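Local coordinates for gram-negative insecticidal protein (PDB 6FBM) that acts as an insecticidal toxin of the MACPF and beta-tripod families, and probably forms pores in membranes as many MACPF proteins do, at residues A[111-116]-A[525-529]. Numbering follows the deposited sequence.
Sequences TTDQQL and QHQGM
Here the last ordered residues of the chain, 525-529, curl against the short helix 111-115 of the MACPF region, an interdomain contact that ties the C-terminal tail to the membrane-attack/perforin part of this toxin. The helix makes little more than one turn, with Gln115 N to Thr111 O at 3.3 Å and Leu116 N to Thr112 O at 2.8 Å, before Leu116 leaves helical geometry (phi/psi -60/155). Thr112 and Met529 bring their CA atoms to 6.4 Å, Gln115 and His526 theirs to 8.0 Å.

Start at Gln525, just past helix 516-524; its side chain leads away from the helix. His526 is extended (-130/121); its CA-to-CB bond points toward the helix, and with chi1 -74° and chi2 -87° the ring edge meets the amide of Gln115, whose side chain (m, t, chi3 92°) spans the gap: ND1 of His526 donates to OE1 of Gln115 at 2.7 Å, almost in the ring plane. Pro312 touches both side chains. At Gln527 the backbone takes over, its O accepting from NE2 of Gln115 at 3.2 Å, so a single amide holds two consecutive residues of the tail; Gln527 itself is poorly ordered. Gly528 then turns the chain with positive phi (76/43), placing its O 3.2 Å from OG1 of Thr112, while CG2 of Thr111 lies 4.2 Å from Gln527 O. This turn brings Met529 back over the helix. Its m,t,p side chain reaches along Gln115, SD 3.7 Å from NE2 of that residue, and finishes on Leu116, with CE of Met529 4.0 Å from CD2 of Leu116.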
loop_
_atom_site.group_PDB
_atom_site.type_symbol
_atom_site.label_atom_id
_atom_site.label_comp_id
_atom_site.label_asym_id
_atom_site.label_seq_id
_atom_site.Cartn_x
_atom_site.Cartn_y
_atom_site.Cartn_z
ATOM N N THR A 111 -41.345 9.392 3.942
ATOM C CA THR A 111 -42.438 9.344 4.861
ATOM C C THR A 111 -43.750 9.844 4.191
ATOM O O THR A 111 -44.819 9.317 4.448
ATOM C CB THR A 111 -42.090 10.116 6.158
ATOM O OG1 THR A 111 -43.042 9.742 7.171
ATOM C CG2 THR A 111 -42.072 11.633 5.946
ATOM N N THR A 112 -43.654 10.824 3.303
ATOM C CA THR A 112 -44.819 11.273 2.546
ATOM C C THR A 112 -45.462 10.115 1.722
ATOM O O THR A 112 -46.665 9.842 1.845
ATOM C CB THR A 112 -44.444 12.487 1.643
ATOM O OG1 THR A 112 -44.120 13.618 2.466
ATOM C CG2 THR A 112 -45.619 12.892 0.731
ATOM N N ASP A 113 -44.641 9.425 0.926
ATOM C CA ASP A 113 -45.113 8.311 0.094
ATOM C C ASP A 113 -45.696 7.186 0.911
ATOM O O ASP A 113 -46.626 6.523 0.473
ATOM C CB ASP A 113 -43.990 7.768 -0.802
ATOM C CG ASP A 113 -43.594 8.740 -1.902
ATOM O OD1 ASP A 113 -44.393 9.576 -2.290
ATOM O OD2 ASP A 113 -42.473 8.688 -2.404
ATOM N N GLN A 114 -45.149 6.950 2.096
ATOM C CA GLN A 114 -45.683 5.923 2.972
ATOM C C GLN A 114 -47.125 6.223 3.349
ATOM O O GLN A 114 -47.964 5.333 3.384
ATOM C CB GLN A 114 -44.832 5.807 4.238
ATOM C CG GLN A 114 -43.468 5.180 4.038
ATOM C CD GLN A 114 -42.609 5.282 5.277
ATOM O OE1 GLN A 114 -41.521 5.876 5.250
ATOM N NE2 GLN A 114 -43.088 4.710 6.380
ATOM N N GLN A 115 -47.390 7.487 3.629
ATOM C CA GLN A 115 -48.695 7.920 4.091
ATOM C C GLN A 115 -49.664 8.194 2.930
ATOM O O GLN A 115 -50.867 8.035 3.088
ATOM C CB GLN A 115 -48.555 9.171 4.946
ATOM C CG GLN A 115 -47.642 9.028 6.136
ATOM C CD GLN A 115 -47.649 10.294 6.997
ATOM O OE1 GLN A 115 -48.432 10.422 7.955
ATOM N NE2 GLN A 115 -46.744 11.215 6.694
ATOM N N LEU A 116 -49.152 8.625 1.782
ATOM C CA LEU A 116 -50.015 8.797 0.623
ATOM C C LEU A 116 -50.704 7.507 0.200
ATOM O O LEU A 116 -50.226 6.398 0.444
ATOM C CB LEU A 116 -49.261 9.397 -0.565
ATOM C CG LEU A 116 -48.947 10.881 -0.403
ATOM C CD1 LEU A 116 -48.187 11.374 -1.634
ATOM C CD2 LEU A 116 -50.262 11.678 -0.191
ATOM N N GLN A 525 -52.379 16.625 10.978
ATOM C CA GLN A 525 -52.163 15.395 11.757
ATOM C C GLN A 525 -51.237 14.344 11.054
ATOM O O GLN A 525 -51.270 13.154 11.423
ATOM C CB GLN A 525 -53.499 14.737 12.079
ATOM C CG GLN A 525 -54.571 15.672 12.602
ATOM C CD GLN A 525 -55.793 14.876 13.066
ATOM O OE1 GLN A 525 -56.858 14.843 12.412
ATOM N NE2 GLN A 525 -55.654 14.226 14.218
ATOM N N HIS A 526 -50.464 14.768 10.046
ATOM C CA HIS A 526 -49.547 13.878 9.321
ATOM C C HIS A 526 -48.179 14.564 9.290
ATOM O O HIS A 526 -48.042 15.668 8.769
ATOM C CB HIS A 526 -50.029 13.585 7.879
ATOM C CG HIS A 526 -51.189 12.633 7.793
ATOM N ND1 HIS A 526 -51.034 11.267 7.753
ATOM C CD2 HIS A 526 -52.521 12.856 7.694
ATOM C CE1 HIS A 526 -52.231 10.703 7.680
ATOM N NE2 HIS A 526 -53.147 11.643 7.645
ATOM N N GLN A 527 -47.177 13.880 9.848
ATOM C CA GLN A 527 -45.869 14.520 10.078
ATOM C C GLN A 527 -45.089 14.597 8.770
ATOM O O GLN A 527 -45.084 13.640 7.993
ATOM C CB GLN A 527 -45.092 13.871 11.245
ATOM C CG GLN A 527 -44.420 12.512 11.016
ATOM C CD GLN A 527 -45.245 11.350 11.623
ATOM O OE1 GLN A 527 -46.459 11.271 11.402
ATOM N NE2 GLN A 527 -44.587 10.442 12.380
ATOM N N GLY A 528 -44.501 15.765 8.496
ATOM C CA GLY A 528 -43.628 15.973 7.341
ATOM C C GLY A 528 -44.330 16.119 6.002
ATOM O O GLY A 528 -43.864 15.556 4.997
ATOM N N MET A 529 -45.430 16.888 5.985
ATOM C CA MET A 529 -46.216 17.114 4.763
ATOM C C MET A 529 -46.614 18.589 4.598
ATOM O O MET A 529 -45.751 19.416 4.280
ATOM C CB MET A 529 -47.438 16.167 4.741
ATOM C CG MET A 529 -47.066 14.682 4.651
ATOM S SD MET A 529 -48.388 13.471 4.225
ATOM C CE MET A 529 -49.156 14.182 2.750
#